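Long-range contacts in AA9 family lytic polysaccharide monooxygenase B (Heterobasidion irregulare TC 32-1, PDB 5NNS), which cleaves crystalline and amorphous polysaccharides such as cellulose by copper-dependent oxidation of their glycosidic bonds, giving C1-oxidised products: residues 1-7 against 167-171; 16-20 against 30-36; 36-42 against 163-168; 73-78 against 152-156. All coordinates share one frame. Where two conformers were deposited one is given. Residues are numbered along the deposited sequence.

Contact 1: 1-7 against 167-171. With CU (copper (II) ion), chain E.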
# COMPACT_ATOMS: atom_id res chain seq x y z
N HIS A 1 -10.44 -10.05 -0.57
CA HIS A 1 -11.25 -9.33 0.46
C HIS A 1 -10.50 -9.41 1.78
O HIS A 1 -10.01 -10.47 2.16
CB HIS A 1 -12.66 -9.90 0.62
CG HIS A 1 -13.68 -9.27 -0.28
ND1 HIS A 1 -13.76 -9.55 -1.63
CD2 HIS A 1 -14.68 -8.40 -0.02
CE1 HIS A 1 -14.76 -8.86 -2.16
NE2 HIS A 1 -15.34 -8.15 -1.20
N GLY A 2 -10.41 -8.27 2.45
CA GLY A 2 -9.59 -8.15 3.64
C GLY A 2 -8.75 -6.90 3.57
O GLY A 2 -9.12 -5.94 2.90
N GLY A 3 -7.61 -6.94 4.25
CA GLY A 3 -6.68 -5.83 4.26
C GLY A 3 -5.63 -6.06 5.31
O GLY A 3 -5.55 -7.15 5.89
N VAL A 4 -4.84 -5.02 5.57
CA VAL A 4 -3.78 -5.07 6.57
C VAL A 4 -4.41 -4.94 7.96
O VAL A 4 -4.98 -3.89 8.30
CB VAL A 4 -2.74 -3.96 6.35
CG1 VAL A 4 -1.67 -4.00 7.44
CG2 VAL A 4 -2.11 -4.09 4.96
N LEU A 5 -4.29 -6.01 8.75
CA LEU A 5 -4.85 -6.07 10.10
C LEU A 5 -3.87 -5.61 11.18
O LEU A 5 -4.30 -5.13 12.23
CB LEU A 5 -5.29 -7.49 10.42
CG LEU A 5 -6.28 -8.15 9.46
CD1 LEU A 5 -6.56 -9.56 9.95
CD2 LEU A 5 -7.56 -7.34 9.33
N ALA A 6 -2.57 -5.76 10.94
CA ALA A 6 -1.55 -5.42 11.92
C ALA A 6 -0.20 -5.20 11.26
O ALA A 6 -0.02 -5.51 10.07
CB ALA A 6 -1.45 -6.51 12.97
N TYR A 7 0.75 -4.67 12.03
CA TYR A 7 2.12 -4.45 11.57
C TYR A 7 3.14 -4.97 12.58
O TYR A 7 2.85 -5.08 13.77
CB TYR A 7 2.38 -2.96 11.34
CG TYR A 7 1.46 -2.30 10.34
CD1 TYR A 7 0.23 -1.77 10.75
CD2 TYR A 7 1.81 -2.18 9.00
CE1 TYR A 7 -0.63 -1.16 9.84
CE2 TYR A 7 0.96 -1.57 8.09
CZ TYR A 7 -0.25 -1.06 8.51
OH TYR A 7 -1.10 -0.46 7.63
N TYR A 167 -6.86 -2.66 -2.90
CA TYR A 167 -7.02 -2.84 -1.45
C TYR A 167 -5.89 -2.09 -0.74
O TYR A 167 -4.83 -2.68 -0.48
CB TYR A 167 -6.96 -4.31 -1.07
CG TYR A 167 -8.07 -5.16 -1.64
CD1 TYR A 167 -9.30 -5.26 -0.99
CD2 TYR A 167 -7.87 -5.91 -2.80
CE1 TYR A 167 -10.30 -6.07 -1.49
CE2 TYR A 167 -8.87 -6.71 -3.31
CZ TYR A 167 -10.08 -6.80 -2.65
OH TYR A 167 -11.08 -7.58 -3.15
N PRO A 168 -6.10 -0.79 -0.44
CA PRO A 168 -5.07 0.01 0.21
C PRO A 168 -5.31 0.22 1.70
O PRO A 168 -6.44 0.41 2.11
CB PRO A 168 -5.20 1.35 -0.52
CG PRO A 168 -6.65 1.45 -0.83
CD PRO A 168 -7.21 0.05 -0.90
N GLU A 169 -4.24 0.19 2.49
CA GLU A 169 -4.27 0.69 3.87
C GLU A 169 -3.06 1.58 4.14
O GLU A 169 -2.04 1.46 3.46
CB GLU A 169 -4.31 -0.45 4.89
CG GLU A 169 -5.70 -1.01 5.16
CD GLU A 169 -6.21 -1.93 4.07
OE1 GLU A 169 -5.45 -2.83 3.64
OE2 GLU A 169 -7.39 -1.78 3.66
N CYS A 170 -3.20 2.46 5.13
CA CYS A 170 -2.17 3.43 5.50
C CYS A 170 -1.83 3.34 6.98
O CYS A 170 -2.71 3.11 7.81
CB CYS A 170 -2.65 4.84 5.21
SG CYS A 170 -2.73 5.21 3.44
N ALA A 171 -0.55 3.54 7.30
CA ALA A 171 -0.06 3.62 8.67
C ALA A 171 0.79 4.88 8.83
O ALA A 171 1.52 5.25 7.91
CB ALA A 171 0.77 2.39 9.00
CU CU E . -11.90 -10.33 -2.49
O HOH W 1 -8.33 -3.58 2.08
O HOH W 2 0.09 0.15 5.41
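Y167 sends its phenol to the copper, its OH lying 2.9 Å from CU. H1 chelates the ion through its amino nitrogen (N to CU 2.4 Å) and its ring (ND1 to CU 2.2 Å), and H80 completes the set of nitrogen ligands. The hydroxyl of Y167 is hydrogen-bonded to Q165. Further on, E169 is the polar centre. Its OE1 accepts a hydrogen bond from V4 N (3.0 Å) and comes within 3.3 Å of G3 CA, so a side chain at G3 would collide with the carboxylate. Its OE2 receives a bond from N50; water 1 lies 2.6 Å from both E169 OE2 and G2 O and can donate to either. C170 points away and forms a disulfide with C49. A171 finally sets its CB over the face of the Y7 ring, 4.1 Å from the centroid, a CH-pi contact that a small residue allows, while Y7 OH is hydrogen-bonded to Q30 and water 2. The axes of the short strand segments 4-7 and 167-171, from different sheets, approach to 8.4 Å, their directions 31° apart: the face-to-face packing of the AA9 beta-sandwich, ending at the copper in the histidine brace of lytic polysaccharide monooxygenases.

Contact 2: 16-20 against 30-36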
# COMPACT_ATOMS: atom_id res chain seq x y z
N GLY A 16 -3.74 -2.85 14.00
CA GLY A 16 -4.35 -2.00 12.97
C GLY A 16 -5.78 -1.64 13.35
O GLY A 16 -6.25 -1.99 14.43
N PHE A 17 -6.46 -0.94 12.45
CA PHE A 17 -7.88 -0.64 12.61
C PHE A 17 -8.69 -1.92 12.43
O PHE A 17 -8.31 -2.78 11.65
CB PHE A 17 -8.33 0.43 11.60
CG PHE A 17 -9.70 0.98 11.88
CD1 PHE A 17 -9.87 1.99 12.81
CD2 PHE A 17 -10.81 0.47 11.23
CE1 PHE A 17 -11.13 2.49 13.08
CE2 PHE A 17 -12.08 0.97 11.50
CZ PHE A 17 -12.24 1.98 12.43
N VAL A 18 -9.80 -2.03 13.16
CA VAL A 18 -10.74 -3.16 13.02
C VAL A 18 -11.93 -2.69 12.17
O VAL A 18 -12.76 -1.91 12.65
CB VAL A 18 -11.23 -3.68 14.40
CG1 VAL A 18 -12.23 -4.83 14.21
CG2 VAL A 18 -10.06 -4.14 15.25
N PRO A 19 -12.02 -3.15 10.91
CA PRO A 19 -13.15 -2.74 10.07
C PRO A 19 -14.51 -3.24 10.56
O PRO A 19 -14.58 -4.19 11.34
CB PRO A 19 -12.83 -3.34 8.69
CG PRO A 19 -11.83 -4.41 8.96
CD PRO A 19 -11.04 -3.95 10.14
N TYR A 20 -15.57 -2.57 10.11
CA TYR A 20 -16.97 -2.85 10.49
C TYR A 20 -17.35 -2.45 11.92
O TYR A 20 -18.54 -2.34 12.21
CB TYR A 20 -17.36 -4.32 10.25
CG TYR A 20 -17.12 -4.80 8.85
CD1 TYR A 20 -18.06 -4.58 7.86
CD2 TYR A 20 -15.96 -5.51 8.52
CE1 TYR A 20 -17.85 -5.03 6.56
CE2 TYR A 20 -15.74 -5.97 7.22
CZ TYR A 20 -16.69 -5.73 6.25
OH TYR A 20 -16.48 -6.17 4.96
N GLN A 30 -2.69 2.88 12.29
CA GLN A 30 -3.34 2.74 10.99
C GLN A 30 -4.50 3.72 10.81
O GLN A 30 -5.23 4.01 11.76
CB GLN A 30 -3.85 1.31 10.83
CG GLN A 30 -3.94 0.87 9.38
CD GLN A 30 -4.46 -0.53 9.23
OE1 GLN A 30 -5.38 -0.95 9.95
NE2 GLN A 30 -3.90 -1.28 8.29
N ARG A 31 -4.66 4.22 9.58
CA ARG A 31 -5.82 5.04 9.21
C ARG A 31 -7.06 4.16 9.11
O ARG A 31 -6.97 2.96 8.79
CB ARG A 31 -5.58 5.78 7.89
CG ARG A 31 -4.55 6.90 7.95
CD ARG A 31 -4.89 7.91 9.04
NE ARG A 31 -4.25 9.21 8.83
CZ ARG A 31 -4.73 10.19 8.06
NH1 ARG A 31 -5.87 10.06 7.38
NH2 ARG A 31 -4.05 11.33 7.96
N GLU A 32 -8.22 4.76 9.38
CA GLU A 32 -9.48 4.04 9.42
C GLU A 32 -9.83 3.48 8.05
O GLU A 32 -9.82 4.21 7.07
CB GLU A 32 -10.61 4.95 9.91
CG GLU A 32 -12.03 4.41 9.76
CD GLU A 32 -13.09 5.33 10.35
OE1 GLU A 32 -12.73 6.34 10.98
OE2 GLU A 32 -14.29 5.04 10.18
N TRP A 33 -10.14 2.19 8.00
CA TRP A 33 -10.71 1.57 6.81
C TRP A 33 -11.88 0.70 7.26
O TRP A 33 -11.73 -0.10 8.18
CB TRP A 33 -9.65 0.78 6.02
CG TRP A 33 -8.95 -0.33 6.78
CD1 TRP A 33 -8.00 -0.19 7.75
CD2 TRP A 33 -9.11 -1.73 6.58
NE1 TRP A 33 -7.58 -1.43 8.18
CE2 TRP A 33 -8.24 -2.39 7.47
CE3 TRP A 33 -9.91 -2.50 5.72
CZ2 TRP A 33 -8.16 -3.79 7.55
CZ3 TRP A 33 -9.82 -3.90 5.79
CH2 TRP A 33 -8.95 -4.52 6.70
N ASP A 34 -13.03 0.86 6.61
CA ASP A 34 -14.31 0.40 7.17
C ASP A 34 -14.86 -0.95 6.69
O ASP A 34 -15.77 -1.49 7.33
CB ASP A 34 -15.37 1.49 6.95
CG ASP A 34 -15.00 2.80 7.63
OD1 ASP A 34 -14.53 2.76 8.78
OD2 ASP A 34 -15.18 3.87 7.02
N THR A 35 -14.32 -1.49 5.60
CA THR A 35 -14.81 -2.75 5.04
C THR A 35 -13.70 -3.52 4.36
O THR A 35 -12.66 -2.97 4.03
CB THR A 35 -15.92 -2.49 4.00
OG1 THR A 35 -16.34 -3.74 3.44
CG2 THR A 35 -15.40 -1.57 2.89
N TYR A 36 -13.96 -4.81 4.14
CA TYR A 36 -13.04 -5.69 3.40
C TYR A 36 -13.09 -5.50 1.88
O TYR A 36 -12.27 -6.08 1.18
CB TYR A 36 -13.39 -7.16 3.70
CG TYR A 36 -12.72 -7.76 4.92
CD1 TYR A 36 -12.27 -6.98 5.98
CD2 TYR A 36 -12.56 -9.14 5.01
CE1 TYR A 36 -11.66 -7.56 7.09
CE2 TYR A 36 -11.95 -9.71 6.10
CZ TYR A 36 -11.51 -8.92 7.14
OH TYR A 36 -10.92 -9.50 8.23
O HOH W 3 -15.83 0.28 10.16
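Both segments belong to the long loop region of the AA9 fold between strands 12-15 and 63-66, and their contact positions Y20, a glucan-binding residue. Q30 is the polar hub at one end. Q30 OE1 accepts twice, from F17 N (2.7 Å) and from the indole W33 NE1 (2.9 Å), while its NE2 bonds to V4 O and Y7 OH; glutamine suits the place because it can both give and accept. G16 passes so close to Q30 OE1 that a CB there would clash. Between the polar ends the packing is apolar: E32 CG lies over the F17 ring, 3.9 Å from its centroid, and P19 CG sits at the same distance from the centroid of the six-membered ring of W33, the compact, rigid proline ring resting on the broad indole. At the other end Y20 N donates to D34 O (3.0 Å) and more weakly to water 3, which lies 3.1 Å from D34 OD1 and can donate to it. T35 OG1 is doubly used, accepting from N37 N and donating to the phenol of Y20. That phenol oxygen, Y20 OH, thus receives two bonds, from T35 OG1 at 2.9 Å and from Y36 N at 3.0 Å.

Contact 3: 36-42 against 163-168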
# COMPACT_ATOMS: atom_id res chain seq x y z
N TYR A 36 -13.96 -4.81 4.14
CA TYR A 36 -13.04 -5.69 3.40
C TYR A 36 -13.09 -5.50 1.88
O TYR A 36 -12.27 -6.08 1.18
CB TYR A 36 -13.39 -7.16 3.70
CG TYR A 36 -12.72 -7.76 4.92
CD1 TYR A 36 -12.27 -6.98 5.98
CD2 TYR A 36 -12.56 -9.14 5.01
CE1 TYR A 36 -11.66 -7.56 7.09
CE2 TYR A 36 -11.95 -9.71 6.10
CZ TYR A 36 -11.51 -8.92 7.14
OH TYR A 36 -10.92 -9.50 8.23
N ASN A 37 -14.06 -4.73 1.37
CA ASN A 37 -14.31 -4.60 -0.07
C ASN A 37 -13.24 -3.82 -0.80
O ASN A 37 -12.66 -2.88 -0.25
CB ASN A 37 -15.64 -3.88 -0.33
CG ASN A 37 -16.83 -4.58 0.28
OD1 ASN A 37 -16.78 -5.77 0.60
ND2 ASN A 37 -17.92 -3.85 0.44
N PRO A 38 -13.00 -4.17 -2.07
CA PRO A 38 -12.04 -3.40 -2.86
C PRO A 38 -12.58 -2.03 -3.28
O PRO A 38 -13.80 -1.83 -3.35
CB PRO A 38 -11.82 -4.26 -4.10
CG PRO A 38 -13.08 -5.04 -4.24
CD PRO A 38 -13.56 -5.30 -2.84
N ILE A 39 -11.66 -1.12 -3.53
CA ILE A 39 -11.92 0.08 -4.31
C ILE A 39 -11.76 -0.35 -5.77
O ILE A 39 -10.71 -0.86 -6.15
CB ILE A 39 -10.95 1.22 -3.93
CG1 ILE A 39 -11.39 1.78 -2.56
CG2 ILE A 39 -10.91 2.30 -5.01
CD1 ILE A 39 -10.44 2.75 -1.92
N THR A 40 -12.82 -0.17 -6.57
CA THR A 40 -12.86 -0.64 -7.96
C THR A 40 -12.64 0.46 -9.01
O THR A 40 -12.37 0.16 -10.17
CB THR A 40 -14.21 -1.34 -8.26
OG1 THR A 40 -15.29 -0.45 -7.96
CG2 THR A 40 -14.36 -2.59 -7.41
N ASP A 41 -12.77 1.73 -8.62
CA ASP A 41 -12.48 2.85 -9.49
C ASP A 41 -11.04 3.28 -9.22
O ASP A 41 -10.75 3.73 -8.11
CB ASP A 41 -13.44 4.01 -9.22
CG ASP A 41 -13.23 5.20 -10.17
OD1 ASP A 41 -12.34 5.19 -11.05
OD2 ASP A 41 -13.98 6.19 -10.01
N PRO A 42 -10.12 3.15 -10.22
CA PRO A 42 -8.73 3.56 -9.97
C PRO A 42 -8.56 5.05 -9.64
O PRO A 42 -7.55 5.41 -9.04
CB PRO A 42 -8.02 3.20 -11.27
CG PRO A 42 -9.08 3.21 -12.31
CD PRO A 42 -10.30 2.67 -11.60
N GLN A 163 -12.18 -5.49 -14.17
CA GLN A 163 -12.54 -4.84 -12.91
C GLN A 163 -11.32 -4.96 -11.99
O GLN A 163 -11.06 -6.04 -11.45
CB GLN A 163 -13.76 -5.50 -12.26
CG GLN A 163 -14.29 -4.71 -11.06
CD GLN A 163 -15.39 -5.44 -10.31
OE1 GLN A 163 -15.33 -5.57 -9.09
NE2 GLN A 163 -16.40 -5.91 -11.03
N PRO A 164 -10.56 -3.87 -11.85
CA PRO A 164 -9.45 -3.89 -10.89
C PRO A 164 -9.98 -3.79 -9.47
O PRO A 164 -11.00 -3.15 -9.25
CB PRO A 164 -8.65 -2.64 -11.25
CG PRO A 164 -9.64 -1.72 -11.87
CD PRO A 164 -10.59 -2.60 -12.61
N GLN A 165 -9.29 -4.44 -8.54
CA GLN A 165 -9.66 -4.40 -7.14
C GLN A 165 -8.45 -3.91 -6.35
O GLN A 165 -7.50 -4.66 -6.12
CB GLN A 165 -10.09 -5.77 -6.67
CG GLN A 165 -11.40 -6.22 -7.28
CD GLN A 165 -11.82 -7.61 -6.82
OE1 GLN A 165 -11.28 -8.15 -5.85
NE2 GLN A 165 -12.78 -8.18 -7.51
N PHE A 166 -8.50 -2.64 -5.96
CA PHE A 166 -7.47 -2.00 -5.16
C PHE A 166 -7.82 -2.17 -3.68
O PHE A 166 -8.94 -1.87 -3.27
CB PHE A 166 -7.38 -0.52 -5.50
CG PHE A 166 -7.05 -0.25 -6.93
CD1 PHE A 166 -5.72 -0.16 -7.34
CD2 PHE A 166 -8.05 -0.08 -7.89
CE1 PHE A 166 -5.40 0.08 -8.67
CE2 PHE A 166 -7.74 0.17 -9.21
CZ PHE A 166 -6.41 0.25 -9.60
N TYR A 167 -6.86 -2.66 -2.90
CA TYR A 167 -7.02 -2.84 -1.45
C TYR A 167 -5.89 -2.09 -0.74
O TYR A 167 -4.83 -2.68 -0.48
CB TYR A 167 -6.96 -4.31 -1.07
CG TYR A 167 -8.07 -5.16 -1.64
CD1 TYR A 167 -9.30 -5.26 -0.99
CD2 TYR A 167 -7.87 -5.91 -2.80
CE1 TYR A 167 -10.30 -6.07 -1.49
CE2 TYR A 167 -8.87 -6.71 -3.31
CZ TYR A 167 -10.08 -6.80 -2.65
OH TYR A 167 -11.08 -7.58 -3.15
N PRO A 168 -6.10 -0.79 -0.44
CA PRO A 168 -5.07 0.01 0.21
C PRO A 168 -5.31 0.22 1.70
O PRO A 168 -6.44 0.41 2.11
CB PRO A 168 -5.20 1.35 -0.52
CG PRO A 168 -6.65 1.45 -0.83
CD PRO A 168 -7.21 0.05 -0.90
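P38 is a prominent bump of 36-42, and its hollow is the angle between the side chains of Q165 and Y167. Its CB touches Q165 CB at 3.4 Å and rests over the Y167 ring, 3.8 Å from the centroid, a CH-pi contact for which the compact, rigid pyrrolidine is well shaped. At the rim of that ring, Y36 O approaches Y167 CE1 to 3.3 Å. Y167 is the tyrosine beside the copper in the histidine-brace site of AA9 enzymes, so the loop packs against the active centre; Q165, whose OE1 accepts from Y167 OH (2.8 Å), probably binds O2, as in related enzymes. I39 and F166 form a single antiparallel, hydrogen-bonded bridge: I39 N to F166 O and F166 N to I39 O are both 2.8 Å. The branched side chain of I39 extends to P168, CD1 to CG 4.2 Å. Beyond the bridge, T40 CA nestles against P164 O at 3.4 Å in a CH...O contact, and P42 CB presses on F166 CE2 at 3.7 Å.

Contact 4: 73-78 against 152-156. With NAG (2-acetamido-2-deoxy-beta-D-glucopyranose), chain D.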
# COMPACT_ATOMS: atom_id res chain seq x y z
N ALA A 73 3.81 -5.87 7.04
CA ALA A 73 2.36 -5.73 7.11
C ALA A 73 1.76 -7.12 7.10
O ALA A 73 2.20 -7.98 6.32
CB ALA A 73 1.84 -4.91 5.94
N TYR A 74 0.78 -7.36 7.97
CA TYR A 74 0.12 -8.66 8.07
C TYR A 74 -1.32 -8.55 7.61
O TYR A 74 -2.04 -7.63 8.02
CB TYR A 74 0.17 -9.19 9.50
CG TYR A 74 1.56 -9.43 10.04
CD1 TYR A 74 2.22 -10.65 9.84
CD2 TYR A 74 2.21 -8.44 10.77
CE1 TYR A 74 3.50 -10.87 10.36
CE2 TYR A 74 3.48 -8.65 11.28
CZ TYR A 74 4.12 -9.86 11.08
OH TYR A 74 5.39 -10.03 11.60
N TRP A 75 -1.74 -9.49 6.76
CA TRP A 75 -3.12 -9.55 6.26
C TRP A 75 -3.92 -10.64 6.98
O TRP A 75 -3.36 -11.46 7.72
CB TRP A 75 -3.14 -9.82 4.75
CG TRP A 75 -2.96 -8.61 3.89
CD1 TRP A 75 -3.93 -7.95 3.20
CD2 TRP A 75 -1.73 -7.94 3.61
NE1 TRP A 75 -3.38 -6.89 2.51
CE2 TRP A 75 -2.03 -6.86 2.75
CE3 TRP A 75 -0.40 -8.13 4.01
CZ2 TRP A 75 -1.05 -5.98 2.27
CZ3 TRP A 75 0.58 -7.25 3.54
CH2 TRP A 75 0.24 -6.19 2.68
N ASN A 76 -5.22 -10.63 6.73
CA ASN A 76 -6.08 -11.79 6.94
C ASN A 76 -5.61 -12.96 6.06
O ASN A 76 -4.69 -12.80 5.24
CB ASN A 76 -7.54 -11.46 6.62
CG ASN A 76 -7.73 -10.92 5.21
OD1 ASN A 76 -7.07 -9.95 4.81
ND2 ASN A 76 -8.62 -11.54 4.45
N GLN A 77 -6.23 -14.12 6.20
CA GLN A 77 -5.99 -15.23 5.26
C GLN A 77 -6.49 -14.82 3.88
O GLN A 77 -7.66 -15.01 3.53
CB GLN A 77 -6.65 -16.51 5.75
CG GLN A 77 -5.95 -17.06 6.98
CD GLN A 77 -6.62 -18.30 7.54
OE1 GLN A 77 -7.75 -18.64 7.18
NE2 GLN A 77 -5.92 -18.98 8.44
N TRP A 78 -5.57 -14.22 3.11
CA TRP A 78 -5.89 -13.49 1.89
C TRP A 78 -6.33 -14.47 0.80
O TRP A 78 -5.60 -15.43 0.51
CB TRP A 78 -4.69 -12.66 1.44
CG TRP A 78 -4.96 -11.79 0.27
CD1 TRP A 78 -4.46 -11.94 -0.98
CD2 TRP A 78 -5.81 -10.64 0.23
NE1 TRP A 78 -4.96 -10.96 -1.81
CE2 TRP A 78 -5.79 -10.15 -1.09
CE3 TRP A 78 -6.60 -9.99 1.18
CZ2 TRP A 78 -6.52 -9.02 -1.48
CZ3 TRP A 78 -7.32 -8.88 0.79
CH2 TRP A 78 -7.28 -8.41 -0.53
N ARG A 152 2.10 3.03 3.09
CA ARG A 152 0.91 2.58 2.39
C ARG A 152 1.16 1.22 1.73
O ARG A 152 2.09 1.10 0.92
CB ARG A 152 0.52 3.63 1.34
CG ARG A 152 -0.48 3.17 0.28
CD ARG A 152 -0.95 4.32 -0.58
NE ARG A 152 -2.19 4.00 -1.28
CZ ARG A 152 -2.29 3.38 -2.45
NH1 ARG A 152 -1.21 2.98 -3.12
NH2 ARG A 152 -3.50 3.16 -2.97
N HIS A 153 0.33 0.23 2.06
CA HIS A 153 0.37 -1.09 1.39
C HIS A 153 -0.84 -1.23 0.49
O HIS A 153 -1.94 -0.85 0.87
CB HIS A 153 0.39 -2.23 2.41
CG HIS A 153 1.66 -2.30 3.20
ND1 HIS A 153 1.91 -1.48 4.27
CD2 HIS A 153 2.76 -3.08 3.05
CE1 HIS A 153 3.11 -1.75 4.76
NE2 HIS A 153 3.64 -2.72 4.04
N GLU A 154 -0.62 -1.80 -0.70
CA GLU A 154 -1.66 -1.94 -1.70
C GLU A 154 -1.58 -3.28 -2.42
O GLU A 154 -0.50 -3.70 -2.87
CB GLU A 154 -1.58 -0.81 -2.71
CG GLU A 154 -2.75 -0.78 -3.68
CD GLU A 154 -2.76 0.45 -4.56
OE1 GLU A 154 -1.67 0.91 -4.99
OE2 GLU A 154 -3.86 0.98 -4.82
N LEU A 155 -2.73 -3.92 -2.53
CA LEU A 155 -2.89 -5.13 -3.33
C LEU A 155 -3.81 -4.79 -4.47
O LEU A 155 -4.87 -4.18 -4.26
CB LEU A 155 -3.49 -6.25 -2.49
CG LEU A 155 -2.72 -6.64 -1.22
CD1 LEU A 155 -3.36 -7.86 -0.58
CD2 LEU A 155 -1.25 -6.91 -1.50
N LEU A 156 -3.41 -5.15 -5.68
CA LEU A 156 -4.22 -4.97 -6.86
C LEU A 156 -4.56 -6.36 -7.37
O LEU A 156 -3.76 -6.97 -8.06
CB LEU A 156 -3.47 -4.14 -7.91
CG LEU A 156 -4.06 -4.06 -9.33
CD1 LEU A 156 -5.54 -3.68 -9.31
CD2 LEU A 156 -3.26 -3.10 -10.20
C1 NAG D . 2.00 -15.15 11.11
C2 NAG D . 3.10 -15.01 12.16
C3 NAG D . 2.51 -14.72 13.54
C4 NAG D . 1.52 -13.55 13.51
C5 NAG D . 0.52 -13.71 12.37
C6 NAG D . -0.34 -12.47 12.21
C7 NAG D . 5.15 -16.31 11.70
C8 NAG D . 5.82 -17.65 11.87
N2 NAG D . 3.92 -16.21 12.22
O3 NAG D . 3.61 -14.42 14.41
O4 NAG D . 0.81 -13.47 14.75
O5 NAG D . 1.21 -13.97 11.13
O6 NAG D . -1.32 -12.69 11.19
O7 NAG D . 5.73 -15.40 11.13
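This contact lies in the hydrophobic interior of the AA9 beta-sandwich, where strand 70-75 of one sheet faces strand 147-157 of the other. The axes of the short segments 73-75 and 152-156 approach to 9.7 Å with an angle of 39° between their directions, a gap bridged by side chains. A73 and W75 point inward, while Y74 turns outward, its CD1 3.7 Å from O5 of the NAG carried by the protein. The methyl of A73 sits squarely over the face of the imidazole of H153, its CB 3.5 Å from the ring centroid; a bigger side chain would be hard to fit so close to the ring. W75 extends its large indole across the gap to H153, CH2 to CB 4.0 Å, and to L155, its NE1 3.2 Å from L155 CD1. An inverse gamma turn centred on Q77 then brings W78 round to the same leucine, so that L155 CD1 also lies over the six-membered ring of W78, 3.6 Å from its centroid. W78 meets Y167 edge-to-face and thereby borders the copper site. R152 and E154 direct their charges elsewhere, paired in a salt bridge (R152 NH1 to E154 OE1 2.8 Å). No hydrogen bond joins the two segments, which implies that aromatic rings, the A73 methyl and L155 hold them together by close packing and CH-pi contacts.

Contacts 1 and 4 are buried and join the same two sheets, strands 4-9 and 70-75 being neighbours in one, 147-157 and 165-176 in the other. Yet contact 4 has no hydrogen bond between its segments and is held by apolar and CH-pi packing, whereas contact 1 includes a carboxylate, water and copper. Contacts 2 and 3 are only partly buried and share Y36; contact 2 joins two loop segments, mostly by hydrogen bonds involving side chains, contact 3 a loop and a strand, by one backbone bridge and prolines. Contacts 1 and 3 share Y167 of strand 165-176. Q30 NE2, 2.8 Å from V4 O, ties contact 2 to contact 1, linking the substrate-binding loop to the core.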